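Hyaluronidase (Thermobaculum terrenum, PDB 5DIY) probably removes O-linked N-acetylglucosamine from proteins as a family 84 glycoside hydrolase (O-GlcNAcase), here in an engineered active-site variant. Local coordinates at residues C[39-43]-C[117-121]; C[218-224]-C[251-257]; C[47-53]-C[81-87]. All coordinates share one frame. Residue numbers count along the deposited sequence, not the author numbering.

Interaction 1 (C[39-43]-C[117-121]). Unlike the reference sequence in segment 117-121: Asn120 (reference Asp). With NAG (2-acetamido-2-deoxy-beta-D-glucopyranose), chain E.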
loop_
_atom_site.group_PDB
_atom_site.type_symbol
_atom_site.label_atom_id
_atom_site.label_comp_id
_atom_site.label_asym_id
_atom_site.label_seq_id
_atom_site.Cartn_x
_atom_site.Cartn_y
_atom_site.Cartn_z
ATOM N N ILE C 39 16.047 1.009 -4.472
ATOM C CA ILE C 39 15.870 1.571 -5.809
ATOM C C ILE C 39 15.253 2.966 -5.715
ATOM O O ILE C 39 14.174 3.148 -5.130
ATOM C CB ILE C 39 14.998 0.677 -6.719
ATOM C CG1 ILE C 39 15.723 -0.638 -7.027
ATOM C CG2 ILE C 39 14.679 1.391 -8.035
ATOM C CD1 ILE C 39 14.819 -1.747 -7.519
ATOM N N TYR C 40 15.937 3.938 -6.312
ATOM C CA TYR C 40 15.410 5.289 -6.450
ATOM C C TYR C 40 14.525 5.356 -7.687
ATOM O O TYR C 40 15.026 5.243 -8.807
ATOM C CB TYR C 40 16.548 6.305 -6.565
ATOM C CG TYR C 40 16.052 7.711 -6.690
ATOM C CD1 TYR C 40 15.782 8.470 -5.559
ATOM C CD2 TYR C 40 15.817 8.285 -7.942
ATOM C CE1 TYR C 40 15.309 9.766 -5.665
ATOM C CE2 TYR C 40 15.343 9.582 -8.055
ATOM C CZ TYR C 40 15.093 10.317 -6.906
ATOM O OH TYR C 40 14.619 11.603 -6.995
ATOM N N ALA C 41 13.213 5.529 -7.487
ATOM C CA ALA C 41 12.268 5.644 -8.602
ATOM C C ALA C 41 10.948 6.380 -8.289
ATOM O O ALA C 41 9.887 5.929 -8.717
ATOM C CB ALA C 41 11.960 4.247 -9.138
ATOM N N PRO C 42 10.998 7.515 -7.554
ATOM C CA PRO C 42 9.734 8.195 -7.258
ATOM C C PRO C 42 9.082 8.742 -8.523
ATOM O O PRO C 42 9.735 9.450 -9.293
ATOM C CB PRO C 42 10.147 9.327 -6.309
ATOM C CG PRO C 42 11.581 9.568 -6.607
ATOM C CD PRO C 42 12.149 8.227 -6.971
ATOM N N LYS C 43 7.812 8.390 -8.730
ATOM C CA LYS C 43 7.083 8.761 -9.950
ATOM C C LYS C 43 6.941 10.274 -10.133
ATOM O O LYS C 43 6.923 10.737 -11.268
ATOM C CB LYS C 43 5.688 8.111 -9.990
ATOM C CG LYS C 43 5.667 6.623 -10.322
ATOM C CD LYS C 43 5.860 6.357 -11.814
ATOM C CE LYS C 43 5.519 4.922 -12.193
ATOM N NZ LYS C 43 6.365 3.905 -11.501
ATOM N N PHE C 117 12.632 1.362 -16.393
ATOM C CA PHE C 117 11.246 0.899 -16.209
ATOM C C PHE C 117 10.331 1.340 -17.335
ATOM O O PHE C 117 10.458 2.458 -17.831
ATOM C CB PHE C 117 10.678 1.371 -14.864
ATOM C CG PHE C 117 11.494 0.968 -13.653
ATOM C CD1 PHE C 117 12.352 -0.137 -13.663
ATOM C CD2 PHE C 117 11.360 1.681 -12.471
ATOM C CE1 PHE C 117 13.076 -0.482 -12.539
ATOM C CE2 PHE C 117 12.079 1.335 -11.343
ATOM C CZ PHE C 117 12.940 0.255 -11.375
ATOM N N PHE C 118 9.417 0.443 -17.726
ATOM C CA PHE C 118 8.432 0.689 -18.787
ATOM C C PHE C 118 7.000 0.400 -18.314
ATOM O O PHE C 118 6.118 0.099 -19.123
ATOM C CB PHE C 118 8.772 -0.163 -20.017
ATOM C CG PHE C 118 10.147 0.093 -20.560
ATOM C CD1 PHE C 118 10.377 1.154 -21.424
ATOM C CD2 PHE C 118 11.219 -0.700 -20.177
ATOM C CE1 PHE C 118 11.652 1.416 -21.908
ATOM C CE2 PHE C 118 12.494 -0.449 -20.660
ATOM C CZ PHE C 118 12.712 0.609 -21.530
ATOM N N ASP C 119 6.772 0.490 -17.005
ATOM C CA ASP C 119 5.420 0.380 -16.448
ATOM C C ASP C 119 4.594 1.628 -16.751
ATOM O O ASP C 119 5.132 2.730 -16.808
ATOM C CB ASP C 119 5.460 0.148 -14.933
ATOM C CG ASP C 119 6.214 1.241 -14.183
ATOM O OD1 ASP C 119 7.400 1.465 -14.496
ATOM O OD2 ASP C 119 5.622 1.854 -13.277
ATOM N N ASN C 120 3.288 1.439 -16.936
ATOM C CA ASN C 120 2.341 2.534 -17.154
ATOM C C ASN C 120 2.735 3.437 -18.324
ATOM O O ASN C 120 2.937 4.646 -18.173
ATOM C CB ASN C 120 2.147 3.342 -15.865
ATOM C CG ASN C 120 1.717 2.477 -14.689
ATOM O OD1 ASN C 120 1.265 1.342 -14.860
ATOM N ND2 ASN C 120 1.867 3.010 -13.482
ATOM N N VAL C 121 2.872 2.796 -19.481
ATOM C CA VAL C 121 3.072 3.456 -20.772
ATOM C C VAL C 121 2.083 2.806 -21.745
ATOM O O VAL C 121 1.492 1.772 -21.407
ATOM C CB VAL C 121 4.533 3.317 -21.279
ATOM C CG1 VAL C 121 5.505 3.884 -20.252
ATOM C CG2 VAL C 121 4.884 1.869 -21.626
HETATM C C1 NAG E . 1.664 0.905 -10.429
HETATM C C2 NAG E . 3.090 1.491 -10.470
HETATM C C3 NAG E . 3.616 1.964 -9.112
HETATM C C4 NAG E . 2.462 2.319 -8.189
HETATM C C5 NAG E . 1.637 1.066 -7.945
HETATM C C6 NAG E . 0.429 1.312 -7.027
HETATM C C7 NAG E . 4.303 -0.654 -10.685
HETATM C C8 NAG E . 5.314 -1.402 -11.510
HETATM N N2 NAG E . 4.025 0.577 -11.116
HETATM O O3 NAG E . 4.468 3.097 -9.312
HETATM O O4 NAG E . 2.959 2.777 -6.931
HETATM O O5 NAG E . 1.223 0.422 -9.155
HETATM O O6 NAG E . -0.394 2.382 -7.498
HETATM O O7 NAG E . 3.777 -1.157 -9.701
HETATM O O HOH W 1 7.987 4.161 -14.102
#

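Interaction 2 (C[218-224]-C[251-257]). With NAG (2-acetamido-2-deoxy-beta-D-glucopyranose), chain E.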
loop_
_atom_site.group_PDB
_atom_site.type_symbol
_atom_site.label_atom_id
_atom_site.label_comp_id
_atom_site.label_asym_id
_atom_site.label_seq_id
_atom_site.Cartn_x
_atom_site.Cartn_y
_atom_site.Cartn_z
ATOM N N ALA C 218 12.201 -14.196 -11.716
ATOM C CA ALA C 218 11.771 -12.794 -11.679
ATOM C C ALA C 218 12.206 -12.143 -10.374
ATOM O O ALA C 218 12.522 -12.831 -9.411
ATOM C CB ALA C 218 10.263 -12.702 -11.823
ATOM N N THR C 219 12.248 -10.814 -10.371
ATOM C CA THR C 219 12.405 -10.027 -9.154
ATOM C C THR C 219 11.026 -9.465 -8.850
ATOM O O THR C 219 10.356 -8.971 -9.746
ATOM C CB THR C 219 13.409 -8.872 -9.350
ATOM O OG1 THR C 219 14.624 -9.387 -9.903
ATOM C CG2 THR C 219 13.716 -8.179 -8.019
ATOM N N LEU C 220 10.587 -9.565 -7.603
ATOM C CA LEU C 220 9.262 -9.077 -7.240
ATOM C C LEU C 220 9.298 -7.597 -6.885
ATOM O O LEU C 220 10.065 -7.177 -6.015
ATOM C CB LEU C 220 8.662 -9.872 -6.082
ATOM C CG LEU C 220 7.980 -11.196 -6.432
ATOM C CD1 LEU C 220 7.761 -11.987 -5.150
ATOM C CD2 LEU C 220 6.660 -10.978 -7.170
ATOM N N TRP C 221 8.484 -6.821 -7.595
ATOM C CA TRP C 221 8.116 -5.462 -7.213
ATOM C C TRP C 221 6.823 -5.668 -6.447
ATOM O O TRP C 221 5.766 -5.801 -7.047
ATOM C CB TRP C 221 7.885 -4.608 -8.471
ATOM C CG TRP C 221 7.503 -3.161 -8.258
ATOM C CD1 TRP C 221 6.684 -2.641 -7.288
ATOM C CD2 TRP C 221 7.906 -2.053 -9.069
ATOM N NE1 TRP C 221 6.573 -1.287 -7.442
ATOM C CE2 TRP C 221 7.307 -0.896 -8.526
ATOM C CE3 TRP C 221 8.723 -1.924 -10.198
ATOM C CZ2 TRP C 221 7.497 0.375 -9.070
ATOM C CZ3 TRP C 221 8.910 -0.661 -10.745
ATOM C CH2 TRP C 221 8.301 0.474 -10.177
ATOM N N ASP C 222 6.897 -5.712 -5.123
ATOM C CA ASP C 222 5.724 -6.033 -4.325
ATOM C C ASP C 222 5.077 -4.736 -3.847
ATOM O O ASP C 222 5.672 -3.989 -3.063
ATOM C CB ASP C 222 6.099 -6.944 -3.153
ATOM C CG ASP C 222 4.947 -7.831 -2.705
ATOM O OD1 ASP C 222 3.800 -7.627 -3.156
ATOM O OD2 ASP C 222 5.187 -8.760 -1.904
ATOM N N ASN C 223 3.864 -4.471 -4.328
ATOM C CA ASN C 223 3.161 -3.221 -4.047
ATOM C C ASN C 223 2.398 -3.292 -2.733
ATOM O O ASN C 223 1.164 -3.265 -2.701
ATOM C CB ASN C 223 2.212 -2.857 -5.201
ATOM C CG ASN C 223 2.936 -2.313 -6.413
ATOM O OD1 ASN C 223 2.805 -2.839 -7.513
ATOM N ND2 ASN C 223 3.661 -1.231 -6.233
ATOM N N TYR C 224 3.163 -3.398 -1.653
ATOM C CA TYR C 224 2.670 -3.280 -0.293
ATOM C C TYR C 224 3.880 -2.809 0.533
ATOM O O TYR C 224 4.966 -3.377 0.360
ATOM C CB TYR C 224 2.131 -4.625 0.236
ATOM C CG TYR C 224 1.502 -4.455 1.597
ATOM C CD1 TYR C 224 0.177 -4.010 1.726
ATOM C CD2 TYR C 224 2.242 -4.662 2.756
ATOM C CE1 TYR C 224 -0.392 -3.805 2.979
ATOM C CE2 TYR C 224 1.677 -4.474 4.007
ATOM C CZ TYR C 224 0.364 -4.037 4.113
ATOM O OH TYR C 224 -0.170 -3.839 5.360
ATOM N N VAL C 251 12.264 -16.863 -7.136
ATOM C CA VAL C 251 12.396 -15.411 -7.151
ATOM C C VAL C 251 13.798 -15.035 -6.665
ATOM O O VAL C 251 14.250 -15.517 -5.629
ATOM C CB VAL C 251 11.292 -14.772 -6.276
ATOM C CG1 VAL C 251 11.526 -13.283 -6.066
ATOM C CG2 VAL C 251 9.918 -15.010 -6.903
ATOM N N VAL C 252 14.481 -14.188 -7.430
ATOM C CA VAL C 252 15.839 -13.718 -7.092
ATOM C C VAL C 252 15.839 -12.686 -5.950
ATOM O O VAL C 252 16.815 -12.575 -5.203
ATOM C CB VAL C 252 16.580 -13.165 -8.350
ATOM C CG1 VAL C 252 15.986 -11.846 -8.822
ATOM C CG2 VAL C 252 18.075 -13.005 -8.090
ATOM N N GLY C 253 14.754 -11.930 -5.822
ATOM C CA GLY C 253 14.607 -10.978 -4.728
ATOM C C GLY C 253 13.264 -10.276 -4.742
ATOM O O GLY C 253 12.473 -10.447 -5.674
ATOM N N ILE C 254 13.006 -9.497 -3.691
ATOM C CA ILE C 254 11.760 -8.753 -3.556
ATOM C C ILE C 254 12.077 -7.335 -3.125
ATOM O O ILE C 254 12.788 -7.134 -2.142
ATOM C CB ILE C 254 10.784 -9.391 -2.528
ATOM C CG1 ILE C 254 10.646 -10.905 -2.773
ATOM C CG2 ILE C 254 9.432 -8.680 -2.580
ATOM C CD1 ILE C 254 9.661 -11.629 -1.875
ATOM N N TYR C 255 11.546 -6.366 -3.869
ATOM C CA TYR C 255 11.529 -4.965 -3.451
ATOM C C TYR C 255 10.101 -4.558 -3.060
ATOM O O TYR C 255 9.171 -4.712 -3.856
ATOM C CB TYR C 255 12.023 -4.060 -4.581
ATOM C CG TYR C 255 13.496 -4.180 -4.895
ATOM C CD1 TYR C 255 13.980 -5.245 -5.657
ATOM C CD2 TYR C 255 14.405 -3.216 -4.453
ATOM C CE1 TYR C 255 15.329 -5.354 -5.962
ATOM C CE2 TYR C 255 15.757 -3.315 -4.751
ATOM C CZ TYR C 255 16.216 -4.383 -5.509
ATOM O OH TYR C 255 17.550 -4.485 -5.811
ATOM N N ALA C 256 9.942 -4.029 -1.847
ATOM C CA ALA C 256 8.646 -3.541 -1.372
ATOM C C ALA C 256 8.481 -2.078 -1.747
ATOM O O ALA C 256 9.348 -1.263 -1.431
ATOM C CB ALA C 256 8.537 -3.707 0.134
ATOM N N ASN C 257 7.387 -1.748 -2.431
ATOM C CA ASN C 257 7.010 -0.351 -2.654
ATOM C C ASN C 257 6.230 0.170 -1.428
ATOM O O ASN C 257 5.099 -0.271 -1.184
ATOM C CB ASN C 257 6.179 -0.201 -3.940
ATOM C CG ASN C 257 6.123 1.236 -4.448
ATOM O OD1 ASN C 257 6.831 2.115 -3.960
ATOM N ND2 ASN C 257 5.281 1.481 -5.433
HETATM C C1 NAG E . 1.664 0.905 -10.429
HETATM C C2 NAG E . 3.090 1.491 -10.470
HETATM C C3 NAG E . 3.616 1.964 -9.112
HETATM C C4 NAG E . 2.462 2.319 -8.189
HETATM C C5 NAG E . 1.637 1.066 -7.945
HETATM C C6 NAG E . 0.429 1.312 -7.027
HETATM C C7 NAG E . 4.303 -0.654 -10.685
HETATM C C8 NAG E . 5.314 -1.402 -11.510
HETATM N N2 NAG E . 4.025 0.577 -11.116
HETATM O O3 NAG E . 4.468 3.097 -9.312
HETATM O O4 NAG E . 2.959 2.777 -6.931
HETATM O O5 NAG E . 1.223 0.422 -9.155
HETATM O O6 NAG E . -0.394 2.382 -7.498
HETATM O O7 NAG E . 3.777 -1.157 -9.701
#

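Interaction 3 (C[47-53]-C[81-87])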
loop_
_atom_site.group_PDB
_atom_site.type_symbol
_atom_site.label_atom_id
_atom_site.label_comp_id
_atom_site.label_asym_id
_atom_site.label_seq_id
_atom_site.Cartn_x
_atom_site.Cartn_y
_atom_site.Cartn_z
ATOM N N TYR C 47 12.406 14.422 -13.274
ATOM C CA TYR C 47 13.649 13.957 -13.896
ATOM C C TYR C 47 13.786 12.431 -13.950
ATOM O O TYR C 47 14.598 11.910 -14.718
ATOM C CB TYR C 47 14.846 14.608 -13.201
ATOM C CG TYR C 47 14.814 16.113 -13.349
ATOM C CD1 TYR C 47 14.973 16.699 -14.601
ATOM C CD2 TYR C 47 14.580 16.949 -12.253
ATOM C CE1 TYR C 47 14.926 18.076 -14.767
ATOM C CE2 TYR C 47 14.532 18.332 -12.407
ATOM C CZ TYR C 47 14.705 18.888 -13.670
ATOM O OH TYR C 47 14.662 20.250 -13.852
ATOM N N HIS C 48 12.997 11.723 -13.143
ATOM C CA HIS C 48 12.902 10.261 -13.236
ATOM C C HIS C 48 12.084 9.792 -14.455
ATOM O O HIS C 48 12.366 8.721 -15.019
ATOM C CB HIS C 48 12.322 9.678 -11.935
ATOM C CG HIS C 48 12.000 8.222 -12.017
ATOM N ND1 HIS C 48 12.970 7.245 -12.013
ATOM C CD2 HIS C 48 10.814 7.581 -12.135
ATOM C CE1 HIS C 48 12.394 6.061 -12.116
ATOM N NE2 HIS C 48 11.087 6.237 -12.189
ATOM N N ARG C 49 11.090 10.586 -14.867
ATOM C CA ARG C 49 10.064 10.103 -15.796
ATOM C C ARG C 49 9.777 11.035 -16.979
ATOM O O ARG C 49 10.300 10.800 -18.063
ATOM C CB ARG C 49 8.797 9.744 -15.014
ATOM C CG ARG C 49 7.797 8.893 -15.777
ATOM C CD ARG C 49 7.013 8.003 -14.824
ATOM N NE ARG C 49 6.008 7.191 -15.513
ATOM C CZ ARG C 49 4.728 7.518 -15.699
ATOM N NH1 ARG C 49 4.227 8.676 -15.266
ATOM N NH2 ARG C 49 3.928 6.670 -16.341
ATOM N N GLU C 50 8.987 12.094 -16.788
ATOM C CA GLU C 50 8.529 12.913 -17.924
ATOM C C GLU C 50 9.688 13.653 -18.568
ATOM O O GLU C 50 9.831 13.642 -19.792
ATOM C CB GLU C 50 7.442 13.913 -17.515
ATOM C CG GLU C 50 6.094 13.280 -17.183
ATOM C CD GLU C 50 5.936 12.905 -15.718
ATOM O OE1 GLU C 50 6.954 12.723 -15.013
ATOM O OE2 GLU C 50 4.780 12.785 -15.267
ATOM N N LEU C 51 10.518 14.270 -17.729
ATOM C CA LEU C 51 11.737 14.951 -18.168
ATOM C C LEU C 51 12.973 14.058 -17.980
ATOM O O LEU C 51 14.009 14.511 -17.499
ATOM C CB LEU C 51 11.896 16.277 -17.401
ATOM C CG LEU C 51 10.722 17.269 -17.471
ATOM C CD1 LEU C 51 11.125 18.612 -16.867
ATOM C CD2 LEU C 51 10.223 17.464 -18.896
ATOM N N TRP C 52 12.865 12.797 -18.395
ATOM C CA TRP C 52 13.971 11.835 -18.274
ATOM C C TRP C 52 15.234 12.211 -19.060
ATOM O O TRP C 52 16.328 11.799 -18.692
ATOM C CB TRP C 52 13.517 10.428 -18.673
ATOM C CG TRP C 52 13.265 10.205 -20.138
ATOM C CD1 TRP C 52 12.076 10.321 -20.798
ATOM C CD2 TRP C 52 14.225 9.791 -21.113
ATOM N NE1 TRP C 52 12.237 10.004 -22.125
ATOM C CE2 TRP C 52 13.550 9.680 -22.346
ATOM C CE3 TRP C 52 15.598 9.509 -21.066
ATOM C CZ2 TRP C 52 14.197 9.291 -23.521
ATOM C CZ3 TRP C 52 16.242 9.125 -22.235
ATOM C CH2 TRP C 52 15.541 9.021 -23.445
ATOM N N ARG C 53 15.072 12.965 -20.144
ATOM C CA ARG C 53 16.211 13.446 -20.929
ATOM C C ARG C 53 17.024 14.530 -20.217
ATOM O O ARG C 53 18.218 14.655 -20.469
ATOM C CB ARG C 53 15.748 13.961 -22.291
ATOM C CG ARG C 53 15.158 12.875 -23.171
ATOM C CD ARG C 53 14.751 13.432 -24.521
ATOM N NE ARG C 53 13.999 12.458 -25.309
ATOM C CZ ARG C 53 12.700 12.194 -25.176
ATOM N NH1 ARG C 53 11.945 12.823 -24.272
ATOM N NH2 ARG C 53 12.139 11.280 -25.963
ATOM N N ALA C 81 17.017 4.362 -10.899
ATOM C CA ALA C 81 16.103 4.000 -11.980
ATOM C C ALA C 81 15.674 5.207 -12.807
ATOM O O ALA C 81 15.634 6.336 -12.314
ATOM C CB ALA C 81 14.887 3.269 -11.440
ATOM N N ILE C 82 15.351 4.933 -14.069
ATOM C CA ILE C 82 14.874 5.919 -15.032
ATOM C C ILE C 82 13.672 5.293 -15.768
ATOM O O ILE C 82 13.629 4.077 -15.966
ATOM C CB ILE C 82 16.025 6.342 -15.997
ATOM C CG1 ILE C 82 15.635 7.545 -16.866
ATOM C CG2 ILE C 82 16.516 5.182 -16.860
ATOM C CD1 ILE C 82 15.725 8.869 -16.136
ATOM N N SER C 83 12.695 6.124 -16.132
ATOM C CA SER C 83 11.469 5.683 -16.791
ATOM C C SER C 83 11.246 6.522 -18.053
ATOM O O SER C 83 10.603 7.573 -17.989
ATOM C CB SER C 83 10.282 5.814 -15.837
ATOM O OG SER C 83 10.500 5.049 -14.668
ATOM N N PRO C 84 11.799 6.073 -19.202
ATOM C CA PRO C 84 11.762 6.837 -20.448
ATOM C C PRO C 84 10.618 6.498 -21.413
ATOM O O PRO C 84 10.511 7.133 -22.469
ATOM C CB PRO C 84 13.096 6.457 -21.092
ATOM C CG PRO C 84 13.252 5.022 -20.724
ATOM C CD PRO C 84 12.651 4.873 -19.347
ATOM N N GLY C 85 9.761 5.546 -21.042
ATOM C CA GLY C 85 8.824 4.929 -21.974
ATOM C C GLY C 85 7.643 5.755 -22.460
ATOM O O GLY C 85 6.949 5.323 -23.381
ATOM N N LEU C 86 7.395 6.917 -21.859
ATOM C CA LEU C 86 6.316 7.796 -22.332
ATOM C C LEU C 86 6.671 8.473 -23.650
ATOM O O LEU C 86 5.781 8.743 -24.450
ATOM C CB LEU C 86 5.958 8.869 -21.293
ATOM C CG LEU C 86 5.461 8.398 -19.929
ATOM C CD1 LEU C 86 5.371 9.576 -18.970
ATOM C CD2 LEU C 86 4.115 7.702 -20.060
ATOM N N SER C 87 7.957 8.759 -23.860
ATOM C CA SER C 87 8.422 9.467 -25.068
ATOM C C SER C 87 9.661 8.879 -25.772
ATOM O O SER C 87 10.116 9.449 -26.757
ATOM C CB SER C 87 8.684 10.932 -24.714
ATOM O OG SER C 87 9.677 11.038 -23.709
HETATM O O HOH W 2 8.708 11.242 -21.095
#

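Interaction 1 (C[39-43]-C[117-121])
Two C-terminal strand ends of the TIM barrel, with their following loops, meet at the sugar-binding site, holding one edge of the sugar. The closest CA pair, Ala41 and Phe117, is 9.0 Å apart, so side chains alone make the contact. The polar part is a salt bridge, Lys43 NZ to Asp119 OD2 at 2.8 Å. A water bridges the same residues, donating to Asp119 OD1 at 2.8 Å and accepting a weak bond from Lys43 NZ at 3.1 Å.

The apolar part lies deeper in the barrel. Ile39 CG2 meets Phe117 CZ at 3.9 Å and Ala41 CB meets Phe117 CE2 at 3.7 Å, both at the ring edge.

The last group involves the NAG carried by the bound peptide. Asn120, engineered in place of Asp at the predicted proton-donor position, puts ND2 3.6 Å from NAG C2; Asn120 OD1 is hydrogen-bonded to Tyr168 and Asn120 ND2 to Tyr14. Lys43 NZ donates to NAG O3 at 3.0 Å. Asp119 OD2 accepts a hydrogen bond from the acetamido N-H, consistent with the substrate-assisted mechanism of family 84, in which the 2-acetamido group takes part: NAG N2 to Asp119 OD2 measures 3.0 Å, N-H...O angle 166°.

Interaction 2 (C[218-224]-C[251-257])
Val251 lies beside Ala218 before the regular pairing begins, its CA 3.4 Å from Ala218 O in a CA-H...O contact and its CG1 4.1 Å from Leu220 CD1. The chain turns a corner at Val252, whose N still donates to Ala218 O (3.1 Å). Gly253 then accepts from the neighbouring strand, Leu220 N to Gly253 O being 2.8 Å, and Thr219 CG2 lies 3.5 Å from that same Gly253 O.

Ile254 pairs with Leu220 at a CA-CA distance of 4.5 Å. Its CG2 packs 3.8 Å from Leu220 CB and also 3.8 Å from Asp222 CB, on the sheet face that receives helices 204-214 and 262-277. Tyr255 uses both backbone polar atoms: Tyr255 N to Leu220 O is 2.7 Å and Asp222 N to Tyr255 O is 2.8 Å. Its side chain joins Thr219 and Trp221 on the other face, with Thr219 CG2 3.8 Å from Tyr255 CD1 at the ring edge. Ala256 is paired with Asp222 (CA-CA 4.8 Å) and packs against helix 262-277.

Asn257 ends the register, its N donating to Asp222 O at 2.9 Å. Its OD1 accepts from the backbone of Gly12, while its ND2 comes within 3.1 Å of NAG O4; NAG O7 sits over a face of Trp221. Strand directions only 18° apart and axes 4.7 Å apart identify adjacent parallel strands; in the closed eight-stranded parallel sheet they are the seventh and eighth strands of a TIM barrel, whose C-terminal ends carry the sugar site, including the binding residues Asn223 and Asn257.

Interaction 3 (C[47-53]-C[81-87])
Trp52 lays its indole over Pro84 in a CH-pi contact: Pro84 CB stands 3.5 Å from the centroid of the Trp52 five-membered ring, 15° off its normal. At the indole edge, Trp52 NE1 donates to Ser87 OG (3.2 Å), which also accepts from Arg53 NH1 (2.9 Å); Arg53 NH2 adds a weak bond to Ser87 O (2.8 Å). A water links Ser87 OG (2.8 Å) with Glu50 O (3.0 Å).

Further back along both segments, Ser83 N to His48 O (2.8 Å) is the one backbone hydrogen bond between them, and His48 ND1 donates to Ala81 O at 2.8 Å. Leu86 CD1 lies over a face of the Arg49 guanidinium; Arg49 also touches Lys43 and Asn120, beside the sugar site.

The contact joins loops at the C-terminal ends of neighbouring TIM-barrel strands, in the beta-alpha-beta unit of strand 37-40, helix 58-73 and strand 77-82. Helix 93-108 closes one flank: Leu99 touches Trp52 and Ile82, and Glu95 forms a salt bridge with Arg53.

From the N terminus, segment 39-43 opens interaction 1, which closes at 117-121, 74 residues beyond Lys43. Interaction 3 falls wholly within that span, joining 47-53 to 81-87, so the two nest without crossing. Strand 77-82 is the structural intermediary: Tyr40 O lies 3.0 Å from Ala81 N and Phe117 N 2.9 Å from Ile82 O, both probable hydrogen bonds. Interaction 2 follows in series, closing the helix-free connection between strands 218-222 and 251-256. It meets interaction 1 inside the barrel, where Phe117 CE2 is 3.8 Å from Trp221 CZ3, and both touch NAG. Interactions 2 and 3 remain separate, with nearest atoms about 7 Å apart.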